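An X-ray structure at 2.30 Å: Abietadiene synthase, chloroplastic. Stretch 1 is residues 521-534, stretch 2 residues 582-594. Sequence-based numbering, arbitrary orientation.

Stretch 1, residues 521-534: SKCREVYTKTSNFT
Stretch 2, residues 582-594: TFNDIAKEGRERQ

A single ammonium, that of Lys522, gathers two carboxylates in this contact between helices of abietadiene synthase, illustrating how a shared counter-ion lets like charges lie close. Lys522 (chi1 t, chi2 p, then t, t) donates from NZ to Glu589 OE2 at 2.8 Å across the interface and to Glu525 OE1 at 2.9 Å within its own helix. Glu525 OE2 lies about 4.4 Å from Glu589 OE1, an atom whose place is less certain, and it also accepts from Lys529 NZ at 2.7 Å, so positive charge offsets the crowding. Glu589 is m, t, with chi3 -64°.

Both stretches, 521-534 and 582-594, are helical throughout, with phi/psi mostly near -65/-40. They run roughly antiparallel at 149°, their axes approaching to 11.6 Å. CA atoms set the register: Lys522 to Glu589 9.7 Å, Val526 to Ile586 7.3 Å, Lys529 to Thr582 8.1 Å.

Away from the charges the packing turns apolar. Val526 CG1 (chi1 t) meets Ile586 CD1 (m, t) at 3.7 Å. Farther along, the edge of Phe583 (chi1 -73°, chi2 92°) addresses the face of Phe533 (chi1 -97°, chi2 104°) in an offset pair, centroids 5.8 Å apart and planes at 62°. Thr582 OG1 lies at the Phe533 ring edge, 3.6 Å from Phe533 CE1. Thr530 OG1 turns back to Val526 O at a very short 2.5 Å, satisfying its hydroxyl within the helix.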

ATOM      1  N   SER A 521      13.775 -21.128   4.733  1.00 27.10           N
ATOM      2  CA  SER A 521      15.203 -20.972   4.975  1.00 26.32           C
ATOM      3  C   SER A 521      16.040 -21.715   3.924  1.00 26.37           C
ATOM      4  O   SER A 521      17.048 -21.198   3.438  1.00 22.80           O
ATOM      5  CB  SER A 521      15.550 -21.480   6.379  1.00 27.64           C
ATOM      6  OG  SER A 521      15.011 -22.774   6.603  1.00 35.25           O
ATOM      7  N   LYS A 522      15.605 -22.923   3.571  1.00 24.58           N
ATOM      8  CA  LYS A 522      16.313 -23.742   2.597  1.00 27.61           C
ATOM      9  C   LYS A 522      16.262 -23.116   1.209  1.00 27.76           C
ATOM     10  O   LYS A 522      17.256 -23.129   0.484  1.00 28.54           O
ATOM     11  CB  LYS A 522      15.717 -25.152   2.545  1.00 31.78           C
ATOM     12  CG  LYS A 522      16.640 -26.172   1.909  1.00 34.63           C
ATOM     13  CD  LYS A 522      17.920 -26.266   2.721  1.00 45.96           C
ATOM     14  CE  LYS A 522      18.948 -27.154   2.059  1.00 49.97           C
ATOM     15  NZ  LYS A 522      20.223 -27.191   2.838  1.00 47.06           N
ATOM     16  N   CYS A 523      15.104 -22.577   0.841  1.00 24.71           N
ATOM     17  CA  CYS A 523      14.948 -21.938  -0.460  1.00 23.91           C
ATOM     18  C   CYS A 523      15.869 -20.723  -0.517  1.00 21.57           C
ATOM     19  O   CYS A 523      16.466 -20.441  -1.552  1.00 25.86           O
ATOM     20  CB  CYS A 523      13.489 -21.506  -0.680  1.00 30.04           C
ATOM     21  SG  CYS A 523      13.131 -20.803  -2.325  1.00 25.30           S
ATOM     22  N   ARG A 524      15.991 -20.008   0.598  1.00 19.33           N
ATOM     23  CA  ARG A 524      16.860 -18.834   0.653  1.00 20.41           C
ATOM     24  C   ARG A 524      18.327 -19.225   0.444  1.00 26.07           C
ATOM     25  O   ARG A 524      19.085 -18.538  -0.261  1.00 22.33           O
ATOM     26  CB  ARG A 524      16.729 -18.132   2.007  1.00 18.95           C
ATOM     27  CG  ARG A 524      15.468 -17.306   2.183  1.00 17.12           C
ATOM     28  CD  ARG A 524      15.634 -16.355   3.355  1.00 19.43           C
ATOM     29  NE  ARG A 524      15.516 -17.036   4.644  1.00 23.36           N
ATOM     30  CZ  ARG A 524      14.366 -17.470   5.155  1.00 23.52           C
ATOM     31  NH1 ARG A 524      13.228 -17.296   4.488  1.00 18.01           N
ATOM     32  NH2 ARG A 524      14.349 -18.074   6.336  1.00 20.68           N
ATOM     33  N   GLU A 525      18.717 -20.335   1.070  1.00 24.67           N
ATOM     34  CA  GLU A 525      20.087 -20.825   0.985  1.00 26.56           C
ATOM     35  C   GLU A 525      20.430 -21.183  -0.455  1.00 23.35           C
ATOM     36  O   GLU A 525      21.419 -20.697  -1.010  1.00 22.47           O
ATOM     37  CB  GLU A 525      20.263 -22.059   1.880  1.00 31.26           C
ATOM     38  CG  GLU A 525      21.670 -22.645   1.895  1.00 38.58           C
ATOM     39  CD  GLU A 525      21.683 -24.107   2.329  1.00 45.83           C
ATOM     40  OE1 GLU A 525      21.083 -24.424   3.378  1.00 50.82           O
ATOM     41  OE2 GLU A 525      22.292 -24.940   1.620  1.00 46.06           O
ATOM     42  N   VAL A 526      19.602 -22.030  -1.053  1.00 16.85           N
ATOM     43  CA  VAL A 526      19.820 -22.467  -2.420  1.00 18.54           C
ATOM     44  C   VAL A 526      19.727 -21.315  -3.416  1.00 16.86           C
ATOM     45  O   VAL A 526      20.403 -21.318  -4.431  1.00 16.71           O
ATOM     46  CB  VAL A 526      18.821 -23.574  -2.816  1.00 19.02           C
ATOM     47  CG1 VAL A 526      19.082 -24.022  -4.246  1.00 16.13           C
ATOM     48  CG2 VAL A 526      18.956 -24.758  -1.858  1.00 21.12           C
ATOM     49  N   TYR A 527      18.892 -20.331  -3.111  1.00 20.02           N
ATOM     50  CA  TYR A 527      18.724 -19.168  -3.977  1.00 22.92           C
ATOM     51  C   TYR A 527      20.042 -18.395  -3.963  1.00 21.78           C
ATOM     52  O   TYR A 527      20.563 -17.991  -5.003  1.00 21.48           O
ATOM     53  CB  TYR A 527      17.583 -18.290  -3.436  1.00 24.34           C
ATOM     54  CG  TYR A 527      17.169 -17.146  -4.326  1.00 18.84           C
ATOM     55  CD1 TYR A 527      18.036 -16.094  -4.596  1.00 20.30           C
ATOM     56  CD2 TYR A 527      15.896 -17.115  -4.895  1.00 21.66           C
ATOM     57  CE1 TYR A 527      17.648 -15.034  -5.411  1.00 12.63           C
ATOM     58  CE2 TYR A 527      15.498 -16.067  -5.706  1.00 19.67           C
ATOM     59  CZ  TYR A 527      16.379 -15.026  -5.961  1.00 21.40           C
ATOM     60  OH  TYR A 527      15.980 -13.979  -6.765  1.00 17.37           O
ATOM     61  N   THR A 528      20.576 -18.209  -2.764  1.00 20.28           N
ATOM     62  CA  THR A 528      21.822 -17.489  -2.576  1.00 18.61           C
ATOM     63  C   THR A 528      23.020 -18.167  -3.241  1.00 20.00           C
ATOM     64  O   THR A 528      23.811 -17.510  -3.923  1.00 19.74           O
ATOM     65  CB  THR A 528      22.108 -17.316  -1.082  1.00 21.35           C
ATOM     66  OG1 THR A 528      21.031 -16.582  -0.482  1.00 15.79           O
ATOM     67  CG2 THR A 528      23.430 -16.581  -0.871  1.00 13.45           C
ATOM     68  N   LYS A 529      23.160 -19.473  -3.037  1.00 20.00           N
ATOM     69  CA  LYS A 529      24.271 -20.204  -3.635  1.00 20.47           C
ATOM     70  C   LYS A 529      24.170 -20.206  -5.151  1.00 22.58           C
ATOM     71  O   LYS A 529      25.157 -19.970  -5.848  1.00 21.87           O
ATOM     72  CB  LYS A 529      24.316 -21.636  -3.104  1.00 18.16           C
ATOM     73  CG  LYS A 529      24.871 -21.716  -1.683  1.00 23.63           C
ATOM     74  CD  LYS A 529      24.696 -23.095  -1.074  1.00 27.95           C
ATOM     75  CE  LYS A 529      25.204 -23.111   0.364  1.00 27.23           C
ATOM     76  NZ  LYS A 529      24.919 -24.405   1.050  1.00 32.54           N
ATOM     77  N   THR A 530      22.970 -20.457  -5.659  1.00 21.45           N
ATOM     78  CA  THR A 530      22.757 -20.481  -7.096  1.00 20.80           C
ATOM     79  C   THR A 530      23.014 -19.113  -7.727  1.00 18.59           C
ATOM     80  O   THR A 530      23.626 -19.030  -8.787  1.00 17.10           O
ATOM     81  CB  THR A 530      21.334 -20.941  -7.428  1.00 21.45           C
ATOM     82  OG1 THR A 530      21.046 -22.140  -6.693  1.00 19.61           O
ATOM     83  CG2 THR A 530      21.213 -21.235  -8.908  1.00 12.78           C
ATOM     84  N   SER A 531      22.559 -18.044  -7.077  1.00 19.32           N
ATOM     85  CA  SER A 531      22.782 -16.694  -7.595  1.00 22.04           C
ATOM     86  C   SER A 531      24.273 -16.382  -7.609  1.00 25.93           C
ATOM     87  O   SER A 531      24.797 -15.843  -8.584  1.00 28.54           O
ATOM     88  CB  SER A 531      22.069 -15.650  -6.734  1.00 23.02           C
ATOM     89  OG  SER A 531      20.670 -15.839  -6.753  1.00 42.43           O
ATOM     90  N   ASN A 532      24.958 -16.719  -6.519  1.00 29.65           N
ATOM     91  CA  ASN A 532      26.392 -16.467  -6.430  1.00 30.34           C
ATOM     92  C   ASN A 532      27.106 -17.203  -7.561  1.00 28.71           C
ATOM     93  O   ASN A 532      28.047 -16.679  -8.160  1.00 29.36           O
ATOM     94  CB  ASN A 532      26.941 -16.925  -5.078  1.00 30.65           C
ATOM     95  CG  ASN A 532      28.021 -15.998  -4.555  1.00 39.96           C
ATOM     96  OD1 ASN A 532      28.993 -15.709  -5.251  1.00 46.37           O
ATOM     97  ND2 ASN A 532      27.852 -15.522  -3.328  1.00 37.08           N
ATOM     98  N   PHE A 533      26.658 -18.415  -7.867  1.00 26.00           N
ATOM     99  CA  PHE A 533      27.286 -19.149  -8.949  1.00 28.64           C
ATOM    100  C   PHE A 533      27.003 -18.553 -10.320  1.00 29.16           C
ATOM    101  O   PHE A 533      27.823 -18.683 -11.222  1.00 27.68           O
ATOM    102  CB  PHE A 533      26.895 -20.625  -8.919  1.00 28.06           C
ATOM    103  CG  PHE A 533      27.920 -21.489  -8.246  1.00 35.00           C
ATOM    104  CD1 PHE A 533      27.716 -21.968  -6.957  1.00 29.24           C
ATOM    105  CD2 PHE A 533      29.129 -21.764  -8.879  1.00 34.95           C
ATOM    106  CE1 PHE A 533      28.698 -22.704  -6.308  1.00 32.71           C
ATOM    107  CE2 PHE A 533      30.121 -22.502  -8.237  1.00 40.00           C
ATOM    108  CZ  PHE A 533      29.902 -22.972  -6.948  1.00 36.38           C
ATOM    109  N   THR A 534      25.857 -17.897 -10.491  1.00 29.55           N
ATOM    110  CA  THR A 534      25.579 -17.284 -11.788  1.00 28.21           C
ATOM    111  C   THR A 534      26.503 -16.074 -11.946  1.00 27.41           C
ATOM    112  O   THR A 534      26.866 -15.709 -13.059  1.00 27.82           O
ATOM    113  CB  THR A 534      24.097 -16.841 -11.934  1.00 23.08           C
ATOM    114  OG1 THR A 534      23.767 -15.871 -10.931  1.00 20.88           O
ATOM    115  CG2 THR A 534      23.181 -18.030 -11.787  1.00 22.11           C
ATOM    116  N   THR A 582      28.948 -28.221  -4.707  1.00 31.42           N
ATOM    117  CA  THR A 582      27.764 -27.511  -4.270  1.00 29.47           C
ATOM    118  C   THR A 582      26.496 -28.129  -4.846  1.00 28.52           C
ATOM    119  O   THR A 582      25.550 -28.405  -4.109  1.00 29.21           O
ATOM    120  CB  THR A 582      27.820 -26.032  -4.669  1.00 30.71           C
ATOM    121  OG1 THR A 582      28.835 -25.370  -3.907  1.00 36.85           O
ATOM    122  CG2 THR A 582      26.486 -25.362  -4.416  1.00 31.61           C
ATOM    123  N   PHE A 583      26.467 -28.383  -6.148  1.00 24.39           N
ATOM    124  CA  PHE A 583      25.251 -28.935  -6.710  1.00 24.60           C
ATOM    125  C   PHE A 583      24.962 -30.409  -6.486  1.00 29.32           C
ATOM    126  O   PHE A 583      23.818 -30.834  -6.640  1.00 29.56           O
ATOM    127  CB  PHE A 583      25.133 -28.560  -8.180  1.00 19.78           C
ATOM    128  CG  PHE A 583      24.783 -27.118  -8.381  1.00 25.23           C
ATOM    129  CD1 PHE A 583      25.781 -26.158  -8.541  1.00 23.01           C
ATOM    130  CD2 PHE A 583      23.453 -26.699  -8.311  1.00 26.36           C
ATOM    131  CE1 PHE A 583      25.460 -24.800  -8.622  1.00 29.62           C
ATOM    132  CE2 PHE A 583      23.121 -25.344  -8.390  1.00 22.75           C
ATOM    133  CZ  PHE A 583      24.128 -24.393  -8.543  1.00 25.60           C
ATOM    134  N   ASN A 584      25.971 -31.197  -6.125  1.00 33.01           N
ATOM    135  CA  ASN A 584      25.707 -32.600  -5.832  1.00 34.60           C
ATOM    136  C   ASN A 584      24.933 -32.566  -4.516  1.00 34.21           C
ATOM    137  O   ASN A 584      24.065 -33.402  -4.260  1.00 33.42           O
ATOM    138  CB  ASN A 584      27.000 -33.398  -5.644  1.00 32.41           C
ATOM    139  CG  ASN A 584      27.515 -33.983  -6.938  1.00 34.85           C
ATOM    140  OD1 ASN A 584      26.740 -34.309  -7.848  1.00 31.80           O
ATOM    141  ND2 ASN A 584      28.827 -34.144  -7.024  1.00 33.12           N
ATOM    142  N   ASP A 585      25.267 -31.573  -3.695  1.00 33.92           N
ATOM    143  CA  ASP A 585      24.631 -31.359  -2.402  1.00 36.92           C
ATOM    144  C   ASP A 585      23.174 -30.960  -2.633  1.00 35.89           C
ATOM    145  O   ASP A 585      22.259 -31.614  -2.131  1.00 39.28           O
ATOM    146  CB  ASP A 585      25.372 -30.251  -1.644  1.00 45.49           C
ATOM    147  CG  ASP A 585      24.750 -29.941  -0.292  1.00 66.73           C
ATOM    148  OD1 ASP A 585      25.287 -29.063   0.421  1.00 74.20           O
ATOM    149  OD2 ASP A 585      23.728 -30.569   0.063  1.00 75.42           O
ATOM    150  N   ILE A 586      22.971 -29.885  -3.395  1.00 31.97           N
ATOM    151  CA  ILE A 586      21.635 -29.393  -3.727  1.00 23.79           C
ATOM    152  C   ILE A 586      20.830 -30.484  -4.436  1.00 23.65           C
ATOM    153  O   ILE A 586      19.619 -30.584  -4.264  1.00 26.10           O
ATOM    154  CB  ILE A 586      21.737 -28.129  -4.621  1.00 22.71           C
ATOM    155  CG1 ILE A 586      22.155 -26.939  -3.762  1.00 20.83           C
ATOM    156  CG2 ILE A 586      20.418 -27.856  -5.345  1.00 19.90           C
ATOM    157  CD1 ILE A 586      22.418 -25.672  -4.544  1.00 27.85           C
ATOM    158  N   ALA A 587      21.507 -31.320  -5.214  1.00 23.65           N
ATOM    159  CA  ALA A 587      20.832 -32.399  -5.930  1.00 27.82           C
ATOM    160  C   ALA A 587      20.302 -33.448  -4.949  1.00 28.52           C
ATOM    161  O   ALA A 587      19.182 -33.936  -5.085  1.00 29.51           O
ATOM    162  CB  ALA A 587      21.795 -33.051  -6.928  1.00 23.98           C
ATOM    163  N   LYS A 588      21.126 -33.787  -3.967  1.00 29.64           N
ATOM    164  CA  LYS A 588      20.784 -34.772  -2.952  1.00 30.07           C
ATOM    165  C   LYS A 588      19.588 -34.299  -2.124  1.00 28.22           C
ATOM    166  O   LYS A 588      18.596 -35.017  -1.990  1.00 27.65           O
ATOM    167  CB  LYS A 588      22.001 -35.002  -2.049  1.00 34.26           C
ATOM    168  CG  LYS A 588      21.784 -35.946  -0.881  1.00 35.45           C
ATOM    169  CD  LYS A 588      23.055 -36.038  -0.050  1.00 45.44           C
ATOM    170  CE  LYS A 588      22.859 -36.880   1.197  1.00 51.26           C
ATOM    171  NZ  LYS A 588      24.086 -36.865   2.051  1.00 58.40           N
ATOM    172  N   GLU A 589      19.683 -33.093  -1.570  1.00 25.80           N
ATOM    173  CA  GLU A 589      18.592 -32.551  -0.776  1.00 28.78           C
ATOM    174  C   GLU A 589      17.352 -32.360  -1.645  1.00 28.79           C
ATOM    175  O   GLU A 589      16.223 -32.527  -1.181  1.00 30.19           O
ATOM    176  CB  GLU A 589      18.993 -31.220  -0.157  1.00 35.82           C
ATOM    177  CG  GLU A 589      20.059 -31.328   0.908  1.00 48.73           C
ATOM    178  CD  GLU A 589      20.268 -30.011   1.635  1.00 63.59           C
ATOM    179  OE1 GLU A 589      20.704 -29.032   0.989  1.00 65.04           O
ATOM    180  OE2 GLU A 589      19.983 -29.955   2.852  1.00 69.66           O
ATOM    181  N   GLY A 590      17.571 -32.013  -2.910  1.00 25.63           N
ATOM    182  CA  GLY A 590      16.464 -31.826  -3.825  1.00 25.08           C
ATOM    183  C   GLY A 590      15.773 -33.140  -4.134  1.00 25.94           C
ATOM    184  O   GLY A 590      14.547 -33.195  -4.263  1.00 23.51           O
ATOM    185  N   ARG A 591      16.555 -34.207  -4.261  1.00 26.76           N
ATOM    186  CA  ARG A 591      15.982 -35.518  -4.547  1.00 34.45           C
ATOM    187  C   ARG A 591      15.102 -35.980  -3.380  1.00 35.37           C
ATOM    188  O   ARG A 591      14.068 -36.620  -3.576  1.00 36.06           O
ATOM    189  CB  ARG A 591      17.091 -36.546  -4.793  1.00 36.83           C
ATOM    190  CG  ARG A 591      16.568 -37.957  -4.968  1.00 48.42           C
ATOM    191  CD  ARG A 591      17.659 -38.945  -5.374  1.00 60.48           C
ATOM    192  NE  ARG A 591      18.750 -39.061  -4.404  1.00 62.14           N
ATOM    193  CZ  ARG A 591      19.892 -38.382  -4.467  1.00 66.95           C
ATOM    194  NH1 ARG A 591      20.823 -38.561  -3.537  1.00 68.60           N
ATOM    195  NH2 ARG A 591      20.114 -37.530  -5.462  1.00 67.35           N
ATOM    196  N   GLU A 592      15.513 -35.638  -2.167  1.00 35.90           N
ATOM    197  CA  GLU A 592      14.762 -36.030  -0.983  1.00 41.53           C
ATOM    198  C   GLU A 592      13.471 -35.233  -0.794  1.00 41.71           C
ATOM    199  O   GLU A 592      12.489 -35.757  -0.267  1.00 42.73           O
ATOM    200  CB  GLU A 592      15.657 -35.897   0.247  1.00 41.61           C
ATOM    201  CG  GLU A 592      16.907 -36.758   0.142  1.00 49.13           C
ATOM    202  CD  GLU A 592      17.961 -36.407   1.170  1.00 53.48           C
ATOM    203  OE1 GLU A 592      19.085 -36.949   1.067  1.00 54.46           O
ATOM    204  OE2 GLU A 592      17.670 -35.594   2.076  1.00 58.86           O
ATOM    205  N   ARG A 593      13.468 -33.977  -1.231  1.00 40.01           N
ATOM    206  CA  ARG A 593      12.287 -33.128  -1.092  1.00 37.37           C
ATOM    207  C   ARG A 593      11.343 -33.240  -2.289  1.00 36.38           C
ATOM    208  O   ARG A 593      10.210 -32.771  -2.234  1.00 36.84           O
ATOM    209  CB  ARG A 593      12.714 -31.666  -0.891  1.00 32.58           C
ATOM    210  CG  ARG A 593      13.672 -31.478   0.280  1.00 37.24           C
ATOM    211  CD  ARG A 593      14.101 -30.030   0.481  1.00 37.22           C
ATOM    212  NE  ARG A 593      12.984 -29.166   0.854  1.00 47.12           N
ATOM    213  CZ  ARG A 593      13.046 -28.235   1.802  1.00 48.60           C
ATOM    214  NH1 ARG A 593      11.984 -27.487   2.077  1.00 51.11           N
ATOM    215  NH2 ARG A 593      14.169 -28.057   2.487  1.00 45.96           N
ATOM    216  N   GLN A 594      11.805 -33.874  -3.362  1.00 33.75           N
ATOM    217  CA  GLN A 594      10.993 -34.028  -4.561  1.00 32.48           C
ATOM    218  C   GLN A 594      10.513 -35.455  -4.806  1.00 35.28           C
ATOM    219  O   GLN A 594       9.627 -35.684  -5.626  1.00 37.28           O
ATOM    220  CB  GLN A 594      11.770 -33.546  -5.788  1.00 33.06           C
ATOM    221  CG  GLN A 594      11.987 -32.046  -5.839  1.00 25.95           C
ATOM    222  CD  GLN A 594      10.687 -31.274  -5.727  1.00 25.95           C
ATOM    223  OE1 GLN A 594       9.682 -31.633  -6.346  1.00 26.47           O
ATOM    224  NE2 GLN A 594      10.702 -30.206  -4.943  1.00 22.45           N
TER